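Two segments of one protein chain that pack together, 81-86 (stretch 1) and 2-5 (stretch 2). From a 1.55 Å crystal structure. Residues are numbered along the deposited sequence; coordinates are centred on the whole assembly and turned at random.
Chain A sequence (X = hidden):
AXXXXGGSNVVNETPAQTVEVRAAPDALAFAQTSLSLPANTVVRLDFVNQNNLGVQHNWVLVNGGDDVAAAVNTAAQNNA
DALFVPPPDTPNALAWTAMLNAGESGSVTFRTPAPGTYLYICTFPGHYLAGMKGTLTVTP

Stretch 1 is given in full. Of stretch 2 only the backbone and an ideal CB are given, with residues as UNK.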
ATOM      1  N   ASP A  81      12.454  -2.388 -12.537  1.00 33.12           N
ATOM      2  CA  ASP A  81      12.229  -1.438 -13.632  1.00 34.19           C
ATOM      3  C   ASP A  81      11.083  -0.492 -13.322  1.00 33.65           C
ATOM      4  O   ASP A  81      11.101   0.680 -13.693  1.00 34.11           O
ATOM      5  CB  ASP A  81      11.959  -2.196 -14.934  1.00 40.25           C
ATOM      6  CG  ASP A  81      13.198  -2.964 -15.392  1.00 45.17           C
ATOM      7  OD1 ASP A  81      14.311  -2.399 -15.270  1.00 45.86           O
ATOM      8  OD2 ASP A  81      13.053  -4.115 -15.844  1.00 48.11           O
ATOM      9  N   ALA A  82      10.141  -0.999 -12.514  1.00 30.59           N
ATOM     10  CA  ALA A  82       9.001  -0.173 -12.100  1.00 27.91           C
ATOM     11  C   ALA A  82       9.216   0.340 -10.698  1.00 24.89           C
ATOM     12  O   ALA A  82       8.264   0.723 -10.006  1.00 23.83           O
ATOM     13  CB  ALA A  82       7.724  -0.994 -12.216  1.00 25.42           C
ATOM     14  N   LEU A  83      10.474   0.320 -10.229  1.00 22.61           N
ATOM     15  CA  LEU A  83      10.784   0.844  -8.908  1.00 19.63           C
ATOM     16  C   LEU A  83      10.015   0.099  -7.817  1.00 19.52           C
ATOM     17  O   LEU A  83       9.825   0.636  -6.699  1.00 17.09           O
ATOM     18  CB  LEU A  83      10.514   2.339  -8.839  1.00 23.04           C
ATOM     19  CG  LEU A  83      11.594   3.221  -9.515  1.00 27.28           C
ATOM     20  CD1 LEU A  83      11.173   4.681  -9.452  1.00 27.84           C
ATOM     21  CD2 LEU A  83      12.912   3.023  -8.761  1.00 29.02           C
ATOM     22  N   PHE A  84       9.957  -1.213  -7.961  1.00 17.81           N
ATOM     23  CA  PHE A  84       9.654  -2.138  -6.892  1.00 17.65           C
ATOM     24  C   PHE A  84       8.204  -2.076  -6.431  1.00 18.99           C
ATOM     25  O   PHE A  84       7.911  -2.405  -5.265  1.00 19.38           O
ATOM     26  CB  PHE A  84      10.636  -1.980  -5.728  1.00 15.52           C
ATOM     27  CG  PHE A  84      12.095  -2.152  -6.136  1.00 16.36           C
ATOM     28  CD1 PHE A  84      12.605  -3.393  -6.429  1.00 16.89           C
ATOM     29  CD2 PHE A  84      12.913  -1.039  -6.229  1.00 19.85           C
ATOM     30  CE1 PHE A  84      13.935  -3.544  -6.812  1.00 20.33           C
ATOM     31  CE2 PHE A  84      14.241  -1.176  -6.607  1.00 21.83           C
ATOM     32  CZ  PHE A  84      14.752  -2.433  -6.861  1.00 20.15           C
ATOM     33  N   VAL A  85       7.301  -1.654  -7.308  1.00 21.11           N
ATOM     34  CA  VAL A  85       5.859  -1.819  -6.999  1.00 19.21           C
ATOM     35  C   VAL A  85       5.540  -3.275  -7.363  1.00 20.40           C
ATOM     36  O   VAL A  85       6.286  -3.893  -8.135  1.00 20.38           O
ATOM     37  CB  VAL A  85       4.967  -0.912  -7.862  1.00 16.73           C
ATOM     38  CG1 VAL A  85       5.164   0.555  -7.485  1.00 17.98           C
ATOM     39  CG2 VAL A  85       5.231  -1.132  -9.347  1.00 19.08           C
ATOM     40  N   PRO A  86       4.482  -3.829  -6.822  1.00 18.35           N
ATOM     41  CA  PRO A  86       4.015  -5.139  -7.291  1.00 18.19           C
ATOM     42  C   PRO A  86       3.758  -5.059  -8.779  1.00 18.11           C
ATOM     43  O   PRO A  86       3.246  -4.052  -9.281  1.00 19.08           O
ATOM     44  CB  PRO A  86       2.680  -5.312  -6.535  1.00 18.05           C
ATOM     45  CG  PRO A  86       2.819  -4.446  -5.336  1.00 18.20           C
ATOM     46  CD  PRO A  86       3.589  -3.216  -5.821  1.00 18.09           C
ATOM     47  N   UNK A   2       6.114   2.413 -15.779  1.00 30.32           N
ATOM     48  CA  UNK A   2       5.461   1.222 -15.180  1.00 28.59           C
ATOM     49  C   UNK A   2       5.325   1.379 -13.666  1.00 27.08           C
ATOM     50  O   UNK A   2       4.832   0.451 -13.004  1.00 28.26           O
ATOM     51  CB  UNK A   2       6.255  -0.046 -15.499  1.00 28.59           C
ATOM     52  N   UNK A   3       6.155   2.260 -13.092  1.00 25.25           N
ATOM     53  CA  UNK A   3       5.866   2.696 -11.707  1.00 21.35           C
ATOM     54  C   UNK A   3       4.505   3.371 -11.664  1.00 21.74           C
ATOM     55  O   UNK A   3       4.361   4.571 -11.921  1.00 20.72           O
ATOM     56  CB  UNK A   3       6.946   3.647 -11.188  1.00 21.35           C
ATOM     57  N   UNK A   4       3.472   2.596 -11.298  1.00 21.48           N
ATOM     58  CA  UNK A   4       2.113   3.136 -11.281  1.00 18.87           C
ATOM     59  C   UNK A   4       1.291   2.426 -10.190  1.00 17.26           C
ATOM     60  O   UNK A   4       1.622   1.287  -9.834  1.00 18.12           O
ATOM     61  CB  UNK A   4       1.450   2.974 -12.651  1.00 18.87           C
ATOM     62  N   UNK A   5       0.203   3.040  -9.824  1.00 15.99           N
ATOM     63  CA  UNK A   5      -0.737   2.409  -8.875  1.00 15.93           C
ATOM     64  C   UNK A   5      -1.346   1.191  -9.529  1.00 14.48           C
ATOM     65  O   UNK A   5      -1.338   1.047 -10.765  1.00 16.90           O
ATOM     66  CB  UNK A   5      -1.832   3.383  -8.435  1.00 15.93           C
TER

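At position 2 the CA-to-CB bond points toward stretch 1, and there is little distance to spare: the ideal CB lies 3.7 Å from CB of Ala82, while the carbonyl oxygen of Asp81 is farther off, 5.2 Å from that same ideal CB. What stretch 1 offers at this point is a methyl group rather than a charge or a donor within reach. A small apolar side chain meets it well; a longer one could also be accommodated if it turned away from the methyl beyond CB. The deposited residue is Ala2, and its CB makes an apolar contact with CB of Ala82 at 3.7 Å, two methyls close to van der Waals separation. The backbone takes part as well, since O of Ala2 approaches CB of Ala82 to 3.3 Å and CG2 of Val85 to 4.0 Å. Neither carbon is a conventional donor, so these approaches are packing.

Position 3 sits at the closest approach of the two backbones, its CA 4.3 Å from that of Ala82. The CA-to-CB bond runs sideways, and the ideal CB is 3.4 Å from O of Ala82, 4.5 Å from CB of Leu83 and 5.1 Å from CG1 of Val85. Phi and psi of -61° and 96° call for no glycine. A side chain leaving here passes along Leu83 and Val85, so a medium-sized aliphatic residue would find apolar company, and a polar one would suit equally if its polar end had partners beyond this stretch. The residue is Asn3, with chi1 in the t well. Its amide lies against the two aliphatic side chains, ND2 of Asn3 at 3.7 Å from CD1 of Leu83 and OD1 of Asn3 at 3.4 Å from CG1 of Val85; both amide atoms are hydrogen-bonded elsewhere in the structure, so this apolar packing does not leave them unsatisfied. Beneath the side chain, CA of Asn3 makes a CA-H...O contact with O of Ala82, 3.5 Å with an angle of 122° at the hydrogen, a weak interaction where no hydrogen bond links the stretches.

At position 4 the CA-to-CB bond points away and the backbone is extended, so stretch 1 hardly restricts the choice. The residue is Ala4, whose contact comes from the main chain: its O lies 4.3 Å from CG1 of Val85.

Position 5 also points away, with nothing of stretch 1 near its CB. Its phi of -66° is compatible with proline, though many residues would serve. It is Pro5, which makes no contact with stretch 1.

Stretch 2 (2-5) ANAP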
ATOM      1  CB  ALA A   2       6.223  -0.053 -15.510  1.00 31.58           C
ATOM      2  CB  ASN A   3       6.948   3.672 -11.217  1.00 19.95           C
ATOM      3  CG  ASN A   3       6.742   4.123  -9.805  1.00 19.12           C
ATOM      4  OD1 ASN A   3       5.958   3.495  -9.055  1.00 18.74           O
ATOM      5  ND2 ASN A   3       7.459   5.146  -9.330  1.00 16.86           N
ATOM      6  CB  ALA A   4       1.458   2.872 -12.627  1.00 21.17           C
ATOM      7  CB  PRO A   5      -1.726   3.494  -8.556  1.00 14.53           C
ATOM      8  CG  PRO A   5      -1.647   4.487  -9.665  1.00 14.83           C
ATOM      9  CD  PRO A   5      -0.261   4.364 -10.250  1.00 14.71           C
TER
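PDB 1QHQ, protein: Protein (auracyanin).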